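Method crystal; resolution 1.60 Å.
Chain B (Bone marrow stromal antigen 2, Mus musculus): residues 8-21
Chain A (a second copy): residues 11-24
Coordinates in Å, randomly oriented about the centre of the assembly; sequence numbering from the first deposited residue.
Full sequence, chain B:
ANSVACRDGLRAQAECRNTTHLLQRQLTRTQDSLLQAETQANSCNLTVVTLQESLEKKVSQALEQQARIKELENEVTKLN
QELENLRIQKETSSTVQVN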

ATOM      1  N   ASP B   8      16.054  -6.184  61.945  1.00 90.76           N
ATOM      2  CA  ASP B   8      15.158  -5.171  61.404  1.00 91.20           C
ATOM      3  C   ASP B   8      15.519  -4.845  59.960  1.00 85.49           C
ATOM      4  O   ASP B   8      14.661  -4.461  59.165  1.00 81.94           O
ATOM      5  CB  ASP B   8      15.223  -3.903  62.258  1.00 92.52           C
ATOM      6  CG  ASP B   8      16.646  -3.421  62.484  1.00 94.52           C
ATOM      7  OD1 ASP B   8      17.012  -3.170  63.652  1.00 92.85           O
ATOM      8  OD2 ASP B   8      17.398  -3.283  61.497  1.00 92.87           O
ATOM      9  N   GLY B   9      16.796  -5.005  59.629  1.00 85.11           N
ATOM     10  CA  GLY B   9      17.285  -4.701  58.297  1.00 78.62           C
ATOM     11  C   GLY B   9      17.262  -5.904  57.378  1.00 73.65           C
ATOM     12  O   GLY B   9      16.969  -5.774  56.193  1.00 67.96           O
ATOM     13  N   LEU B  10      17.573  -7.077  57.922  1.00 75.32           N
ATOM     14  CA  LEU B  10      17.642  -8.298  57.125  1.00 71.38           C
ATOM     15  C   LEU B  10      16.307  -8.590  56.443  1.00 72.67           C
ATOM     16  O   LEU B  10      16.270  -8.945  55.266  1.00 64.98           O
ATOM     17  CB  LEU B  10      18.065  -9.481  57.998  1.00 75.94           C
ATOM     18  CG  LEU B  10      18.554 -10.736  57.265  1.00 74.49           C
ATOM     19  CD1 LEU B  10      19.386 -11.601  58.199  1.00 73.99           C
ATOM     20  CD2 LEU B  10      17.398 -11.536  56.680  1.00 74.53           C
ATOM     21  N   ARG B  11      15.213  -8.442  57.183  1.00 73.04           N
ATOM     22  CA  ARG B  11      13.885  -8.660  56.623  1.00 71.18           C
ATOM     23  C   ARG B  11      13.574  -7.602  55.572  1.00 63.55           C
ATOM     24  O   ARG B  11      13.166  -7.924  54.457  1.00 59.38           O
ATOM     25  CB  ARG B  11      12.819  -8.626  57.720  1.00 74.27           C
ATOM     26  CG  ARG B  11      11.398  -8.812  57.203  1.00 71.00           C
ATOM     27  CD  ARG B  11      11.275 -10.079  56.370  1.00 73.82           C
ATOM     28  NE  ARG B  11      11.635 -11.272  57.132  1.00 76.66           N
ATOM     29  CZ  ARG B  11      10.763 -12.154  57.615  1.00 79.08           C
ATOM     30  NH1 ARG B  11       9.460 -11.997  57.414  1.00 73.91           N
ATOM     31  NH2 ARG B  11      11.198 -13.204  58.296  1.00 77.85           N
ATOM     32  N   ALA B  12      13.769  -6.339  55.939  1.00 63.59           N
ATOM     33  CA  ALA B  12      13.517  -5.225  55.035  1.00 61.36           C
ATOM     34  C   ALA B  12      14.357  -5.340  53.764  1.00 59.59           C
ATOM     35  O   ALA B  12      13.949  -4.872  52.702  1.00 56.27           O
ATOM     36  CB  ALA B  12      13.801  -3.908  55.736  1.00 60.81           C
ATOM     37  N   GLN B  13      15.520  -5.973  53.873  1.00 53.86           N
ATOM     38  CA  GLN B  13      16.443  -6.079  52.746  1.00 52.68           C
ATOM     39  C   GLN B  13      16.023  -7.183  51.788  1.00 55.81           C
ATOM     40  O   GLN B  13      16.028  -6.992  50.575  1.00 47.67           O
ATOM     41  CB  GLN B  13      17.871  -6.340  53.232  1.00 54.38           C
ATOM     42  CG  GLN B  13      18.782  -5.117  53.216  1.00 55.29           C
ATOM     43  CD  GLN B  13      18.729  -4.361  51.901  1.00 54.48           C
ATOM     44  OE1 GLN B  13      19.585  -4.537  51.033  1.00 54.63           O
ATOM     45  NE2 GLN B  13      17.721  -3.511  51.747  1.00 54.58           N
ATOM     46  N   ALA B  14      15.666  -8.338  52.338  1.00 54.20           N
ATOM     47  CA  ALA B  14      15.237  -9.468  51.528  1.00 51.21           C
ATOM     48  C   ALA B  14      13.985  -9.102  50.740  1.00 46.67           C
ATOM     49  O   ALA B  14      13.834  -9.488  49.582  1.00 44.67           O
ATOM     50  CB  ALA B  14      14.976 -10.676  52.407  1.00 55.81           C
ATOM     51  N   GLU B  15      13.092  -8.353  51.377  1.00 46.64           N
ATOM     52  CA  GLU B  15      11.874  -7.891  50.728  1.00 50.49           C
ATOM     53  C   GLU B  15      12.208  -6.932  49.593  1.00 48.71           C
ATOM     54  O   GLU B  15      11.745  -7.104  48.467  1.00 37.71           O
ATOM     55  CB  GLU B  15      10.960  -7.198  51.740  1.00 52.25           C
ATOM     56  CG  GLU B  15       9.818  -6.415  51.107  1.00 57.86           C
ATOM     57  CD  GLU B  15       8.983  -5.670  52.132  1.00 69.38           C
ATOM     58  OE1 GLU B  15       8.791  -6.204  53.245  1.00 76.14           O
ATOM     59  OE2 GLU B  15       8.522  -4.550  51.827  1.00 64.80           O
ATOM     60  N   CYS B  16      13.016  -5.922  49.894  1.00 44.72           N
ATOM     61  CA  CYS B  16      13.397  -4.928  48.899  1.00 40.42           C
ATOM     62  C   CYS B  16      14.145  -5.580  47.738  1.00 41.22           C
ATOM     63  O   CYS B  16      14.118  -5.080  46.616  1.00 38.50           O
ATOM     64  CB  CYS B  16      14.255  -3.834  49.536  1.00 41.27           C
ATOM     65  SG  CYS B  16      14.673  -2.474  48.419  1.00 37.01           S
ATOM     66  N   ARG B  17      14.807  -6.702  48.008  1.00 36.78           N
ATOM     67  CA  ARG B  17      15.520  -7.427  46.964  1.00 40.06           C
ATOM     68  C   ARG B  17      14.531  -8.123  46.038  1.00 40.36           C
ATOM     69  O   ARG B  17      14.694  -8.110  44.819  1.00 40.65           O
ATOM     70  CB  ARG B  17      16.473  -8.460  47.564  1.00 42.11           C
ATOM     71  CG  ARG B  17      17.333  -9.164  46.521  1.00 47.00           C
ATOM     72  CD  ARG B  17      18.090 -10.350  47.101  1.00 57.16           C
ATOM     73  NE  ARG B  17      17.601 -11.618  46.564  1.00 58.14           N
ATOM     74  CZ  ARG B  17      18.132 -12.247  45.520  1.00 59.32           C
ATOM     75  NH1 ARG B  17      19.185 -11.739  44.892  1.00 59.27           N
ATOM     76  NH2 ARG B  17      17.612 -13.393  45.100  1.00 53.58           N
ATOM     77  N   ASN B  18      13.508  -8.736  46.624  1.00 39.14           N
ATOM     78  CA  ASN B  18      12.475  -9.413  45.850  1.00 38.10           C
ATOM     79  C   ASN B  18      11.716  -8.429  44.970  1.00 37.12           C
ATOM     80  O   ASN B  18      11.298  -8.764  43.862  1.00 35.34           O
ATOM     81  CB  ASN B  18      11.500 -10.136  46.778  1.00 41.81           C
ATOM     82  CG  ASN B  18      10.324 -10.737  46.031  1.00 44.08           C
ATOM     83  OD1 ASN B  18      10.444 -11.791  45.406  1.00 53.77           O
ATOM     84  ND2 ASN B  18       9.177 -10.069  46.095  1.00 42.07           N
ATOM     85  N   THR B  19      11.544  -7.211  45.470  1.00 31.35           N
ATOM     86  CA  THR B  19      10.825  -6.178  44.737  1.00 33.96           C
ATOM     87  C   THR B  19      11.670  -5.658  43.582  1.00 28.45           C
ATOM     88  O   THR B  19      11.162  -5.409  42.490  1.00 26.65           O
ATOM     89  CB  THR B  19      10.448  -5.000  45.654  1.00 32.81           C
ATOM     90  OG1 THR B  19       9.516  -5.443  46.648  1.00 37.42           O
ATOM     91  CG2 THR B  19       9.826  -3.869  44.847  1.00 36.60           C
ATOM     92  N   THR B  20      12.963  -5.492  43.834  1.00 26.15           N
ATOM     93  CA  THR B  20      13.895  -5.061  42.803  1.00 26.07           C
ATOM     94  C   THR B  20      13.858  -6.037  41.634  1.00 27.96           C
ATOM     95  O   THR B  20      13.794  -5.631  40.479  1.00 25.30           O
ATOM     96  CB  THR B  20      15.334  -4.956  43.351  1.00 30.58           C
ATOM     97  OG1 THR B  20      15.427  -3.834  44.237  1.00 32.28           O
ATOM     98  CG2 THR B  20      16.335  -4.778  42.222  1.00 32.63           C
ATOM     99  N   HIS B  21      13.876  -7.328  41.943  1.00 27.65           N
ATOM    100  CA  HIS B  21      13.881  -8.359  40.910  1.00 26.30           C
ATOM    101  C   HIS B  21      12.584  -8.387  40.111  1.00 31.75           C
ATOM    102  O   HIS B  21      12.612  -8.572  38.897  1.00 27.58           O
ATOM    103  CB  HIS B  21      14.142  -9.730  41.529  1.00 31.40           C
ATOM    104  CG  HIS B  21      15.546  -9.905  42.012  1.00 41.16           C
ATOM    105  ND1 HIS B  21      16.571  -9.069  41.631  1.00 44.47           N
ATOM    106  CD2 HIS B  21      16.097 -10.817  42.848  1.00 46.92           C
ATOM    107  CE1 HIS B  21      17.693  -9.454  42.207  1.00 46.48           C
ATOM    108  NE2 HIS B  21      17.431 -10.517  42.954  1.00 45.86           N
TER
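Chain A 11-24: RAQAECRNTTHLLQ

The chain A stretch is helical throughout, with phi/psi values near -65/-41 and an unbroken series of i to i+4 backbone hydrogen bonds from A:Glu15 N to A:Arg11 O (3.0 Å) through A:Gln24 N to A:Thr20 O (3.0 Å). It runs in the same direction as the chain B helix. The two axes cross at 24° and approach to 9.4 Å, and the chains lie in register, with like residues facing each other: the CA atoms of B:Gln13 and A:Gln13 are 6.2 Å apart, those of B:Cys16 and A:Cys16 6.1 Å, and those of B:Thr20 and A:Thr20 5.4 Å. Together the two stretches bury 494 Å².

The covalent link between them is a disulfide, B:Cys16 SG to A:Cys16 SG, at 2.0 Å with chi3 of -114°. Both cysteines direct CA-to-CB toward the partner helix and adopt the t rotamer, so the sulfurs meet in the space between the two backbones.

Polar contacts lie one turn before the disulfide, and their geometry is not symmetric. A:Gln13 (chi1 t, chi2 p) starts sideways, but its end comes nearer to chain B and settles as a knob among B:Gly9, B:Ala12, B:Gln13 and B:Cys16. Its amide donates from A:Gln13 NE2 to B:Ala12 O at 3.1 Å, with a nearly linear angle of 169°, while A:Gln13 OE1 accepts a weak hydrogen bond from B:Gln13 NE2, also at 3.1 Å. B:Gln13 has a different conformation, with chi1 at -102°, and its OE1 remains 3.6 Å from A:Ala12 O; both atoms are acceptors, so the reciprocal backbone bond is absent.

Beyond the disulfide the packing is mainly through van der Waals contacts. B:Thr20 is a knob among A:Cys16, A:Thr19, A:Thr20 and A:Leu23. B:Thr20 OG1 lies 3.3 Å from A:Thr20 CG2, and B:Thr20 CG2 is 4.0 Å from A:Leu23 CD1. The methyl of A:Thr20 also reaches chain B, with A:Thr20 CG2 standing 3.9 Å from B:Cys16 SG and 4.0 Å from B:Thr19 CG2.

The threonine hydroxyls are satisfied within their own helices. A:Thr20, in the p rotamer, donates from OG1 to A:Arg17 O at 2.8 Å, whereas B:Thr20, in the m rotamer, donates from OG1 to B:Cys16 O at 3.0 Å. Thus the same residue presents its methyl and hydroxyl differently in the two chains. A:Ala14, A:Asn18 and A:Leu22 make no contact with chain B.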

ATOM      1  N   ARG A  11      22.908   1.871  54.712  1.00 25.97           N
ATOM      2  CA  ARG A  11      23.343   2.216  53.364  1.00 22.87           C
ATOM      3  C   ARG A  11      22.786   1.245  52.334  1.00 33.13           C
ATOM      4  O   ARG A  11      22.381   1.651  51.247  1.00 28.69           O
ATOM      5  CB  ARG A  11      24.866   2.229  53.285  1.00 22.73           C
ATOM      6  CG  ARG A  11      25.492   3.386  54.030  1.00 29.09           C
ATOM      7  CD  ARG A  11      26.996   3.394  53.872  1.00 30.31           C
ATOM      8  NE  ARG A  11      27.561   4.650  54.345  1.00 26.34           N
ATOM      9  CZ  ARG A  11      28.131   4.826  55.531  1.00 30.30           C
ATOM     10  NH1 ARG A  11      28.235   3.822  56.392  1.00 34.38           N
ATOM     11  NH2 ARG A  11      28.600   6.018  55.857  1.00 25.40           N
ATOM     12  N   ALA A  12      22.773  -0.039  52.676  1.00 29.97           N
ATOM     13  CA  ALA A  12      22.253  -1.060  51.775  1.00 31.59           C
ATOM     14  C   ALA A  12      20.759  -0.863  51.557  1.00 36.20           C
ATOM     15  O   ALA A  12      20.257  -1.031  50.446  1.00 31.98           O
ATOM     16  CB  ALA A  12      22.527  -2.446  52.335  1.00 37.65           C
ATOM     17  N   GLN A  13      20.056  -0.503  52.625  1.00 31.58           N
ATOM     18  CA  GLN A  13      18.612  -0.316  52.568  1.00 29.73           C
ATOM     19  C   GLN A  13      18.259   0.900  51.718  1.00 32.76           C
ATOM     20  O   GLN A  13      17.266   0.893  50.993  1.00 32.45           O
ATOM     21  CB  GLN A  13      18.040  -0.144  53.976  1.00 34.74           C
ATOM     22  CG  GLN A  13      16.536  -0.331  54.057  1.00 44.29           C
ATOM     23  CD  GLN A  13      16.122  -1.776  53.859  1.00 52.50           C
ATOM     24  OE1 GLN A  13      16.661  -2.681  54.496  1.00 57.76           O
ATOM     25  NE2 GLN A  13      15.167  -2.001  52.963  1.00 51.17           N
ATOM     26  N   ALA A  14      19.077   1.944  51.816  1.00 31.20           N
ATOM     27  CA  ALA A  14      18.864   3.155  51.032  1.00 24.57           C
ATOM     28  C   ALA A  14      19.084   2.861  49.557  1.00 25.98           C
ATOM     29  O   ALA A  14      18.302   3.286  48.707  1.00 26.65           O
ATOM     30  CB  ALA A  14      19.801   4.255  51.494  1.00 30.67           C
ATOM     31  N   GLU A  15      20.153   2.130  49.261  1.00 23.61           N
ATOM     32  CA  GLU A  15      20.472   1.756  47.892  1.00 24.61           C
ATOM     33  C   GLU A  15      19.311   0.992  47.270  1.00 27.45           C
ATOM     34  O   GLU A  15      18.916   1.269  46.143  1.00 27.58           O
ATOM     35  CB  GLU A  15      21.747   0.908  47.853  1.00 27.20           C
ATOM     36  CG  GLU A  15      22.126   0.415  46.463  1.00 32.04           C
ATOM     37  CD  GLU A  15      23.494  -0.237  46.434  1.00 41.41           C
ATOM     38  OE1 GLU A  15      24.124  -0.343  47.506  1.00 48.93           O
ATOM     39  OE2 GLU A  15      23.945  -0.637  45.341  1.00 43.63           O
ATOM     40  N   CYS A  16      18.757   0.037  48.010  1.00 28.39           N
ATOM     41  CA  CYS A  16      17.679  -0.791  47.483  1.00 27.37           C
ATOM     42  C   CYS A  16      16.410   0.028  47.273  1.00 26.68           C
ATOM     43  O   CYS A  16      15.700  -0.159  46.285  1.00 24.73           O
ATOM     44  CB  CYS A  16      17.400  -1.970  48.415  1.00 35.84           C
ATOM     45  SG  CYS A  16      16.382  -3.263  47.661  1.00 32.78           S
ATOM     46  N   ARG A  17      16.128   0.938  48.201  1.00 27.56           N
ATOM     47  CA  ARG A  17      14.957   1.801  48.094  1.00 27.34           C
ATOM     48  C   ARG A  17      15.074   2.709  46.875  1.00 22.96           C
ATOM     49  O   ARG A  17      14.102   2.926  46.151  1.00 23.89           O
ATOM     50  CB  ARG A  17      14.795   2.663  49.346  1.00 30.16           C
ATOM     51  CG  ARG A  17      13.423   3.305  49.458  1.00 40.41           C
ATOM     52  CD  ARG A  17      13.494   4.743  49.947  1.00 50.33           C
ATOM     53  NE  ARG A  17      12.170   5.359  49.987  1.00 55.43           N
ATOM     54  CZ  ARG A  17      11.480   5.723  48.908  1.00 54.93           C
ATOM     55  NH1 ARG A  17      11.985   5.531  47.696  1.00 51.35           N
ATOM     56  NH2 ARG A  17      10.282   6.275  49.041  1.00 53.91           N
ATOM     57  N   ASN A  18      16.272   3.241  46.656  1.00 23.86           N
ATOM     58  CA  ASN A  18      16.531   4.114  45.520  1.00 19.53           C
ATOM     59  C   ASN A  18      16.403   3.358  44.213  1.00 22.14           C
ATOM     60  O   ASN A  18      15.899   3.889  43.226  1.00 23.23           O
ATOM     61  CB  ASN A  18      17.933   4.711  45.607  1.00 18.09           C
ATOM     62  CG  ASN A  18      18.098   5.642  46.786  1.00 20.87           C
ATOM     63  OD1 ASN A  18      17.123   6.162  47.325  1.00 23.18           O
ATOM     64  ND2 ASN A  18      19.340   5.866  47.189  1.00 20.10           N
ATOM     65  N   THR A  19      16.867   2.114  44.213  1.00 20.23           N
ATOM     66  CA  THR A  19      16.870   1.301  43.005  1.00 19.63           C
ATOM     67  C   THR A  19      15.445   0.948  42.596  1.00 25.55           C
ATOM     68  O   THR A  19      15.102   1.031  41.423  1.00 22.58           O
ATOM     69  CB  THR A  19      17.682   0.008  43.194  1.00 26.91           C
ATOM     70  OG1 THR A  19      19.037   0.330  43.523  1.00 22.65           O
ATOM     71  CG2 THR A  19      17.668  -0.824  41.921  1.00 21.57           C
ATOM     72  N   THR A  20      14.619   0.554  43.561  1.00 20.51           N
ATOM     73  CA  THR A  20      13.219   0.244  43.279  1.00 17.30           C
ATOM     74  C   THR A  20      12.495   1.491  42.784  1.00 24.80           C
ATOM     75  O   THR A  20      11.686   1.426  41.858  1.00 21.35           O
ATOM     76  CB  THR A  20      12.482  -0.293  44.520  1.00 29.30           C
ATOM     77  OG1 THR A  20      12.564   0.668  45.577  1.00 32.36           O
ATOM     78  CG2 THR A  20      13.081  -1.613  44.981  1.00 33.06           C
ATOM     79  N   HIS A  21      12.795   2.624  43.411  1.00 23.25           N
ATOM     80  CA  HIS A  21      12.190   3.899  43.053  1.00 22.17           C
ATOM     81  C   HIS A  21      12.476   4.213  41.588  1.00 24.91           C
ATOM     82  O   HIS A  21      11.574   4.557  40.822  1.00 23.73           O
ATOM     83  CB  HIS A  21      12.757   5.001  43.955  1.00 22.62           C
ATOM     84  CG  HIS A  21      12.087   6.336  43.786  1.00 31.79           C
ATOM     85  ND1 HIS A  21      12.455   7.227  42.802  1.00 33.81           N
ATOM     86  CD2 HIS A  21      11.095   6.922  44.482  1.00 36.65           C
ATOM     87  CE1 HIS A  21      11.704   8.310  42.896  1.00 31.45           C
ATOM     88  NE2 HIS A  21      10.867   8.155  43.908  1.00 40.03           N
ATOM     89  N   LEU A  22      13.740   4.071  41.207  1.00 19.24           N
ATOM     90  CA  LEU A  22      14.184   4.354  39.850  1.00 19.21           C
ATOM     91  C   LEU A  22      13.571   3.379  38.852  1.00 23.20           C
ATOM     92  O   LEU A  22      13.143   3.778  37.772  1.00 22.49           O
ATOM     93  CB  LEU A  22      15.708   4.278  39.767  1.00 22.05           C
ATOM     94  CG  LEU A  22      16.292   4.501  38.371  1.00 27.49           C
ATOM     95  CD1 LEU A  22      15.810   5.826  37.797  1.00 27.76           C
ATOM     96  CD2 LEU A  22      17.811   4.449  38.409  1.00 28.63           C
ATOM     97  N   LEU A  23      13.537   2.101  39.216  1.00 19.98           N
ATOM     98  CA  LEU A  23      12.995   1.066  38.337  1.00 21.59           C
ATOM     99  C   LEU A  23      11.515   1.293  38.057  1.00 22.33           C
ATOM    100  O   LEU A  23      11.044   1.028  36.953  1.00 20.37           O
ATOM    101  CB  LEU A  23      13.200  -0.325  38.941  1.00 20.00           C
ATOM    102  CG  LEU A  23      14.612  -0.909  38.838  1.00 21.46           C
ATOM    103  CD1 LEU A  23      14.742  -2.152  39.709  1.00 23.78           C
ATOM    104  CD2 LEU A  23      14.965  -1.226  37.394  1.00 24.97           C
ATOM    105  N   GLN A  24      10.784   1.776  39.055  1.00 19.98           N
ATOM    106  CA  GLN A  24       9.360   2.050  38.885  1.00 20.13           C
ATOM    107  C   GLN A  24       9.154   3.149  37.847  1.00 22.78           C
ATOM    108  O   GLN A  24       8.270   3.044  36.998  1.00 19.93           O
ATOM    109  CB  GLN A  24       8.711   2.456  40.211  1.00 24.12           C
ATOM    110  CG  GLN A  24       8.648   1.345  41.258  1.00 25.39           C
ATOM    111  CD  GLN A  24       7.387   0.501  41.155  1.00 34.89           C
ATOM    112  OE1 GLN A  24       6.717   0.482  40.120  1.00 30.79           O
ATOM    113  NE2 GLN A  24       7.053  -0.197  42.235  1.00 31.25           N
TER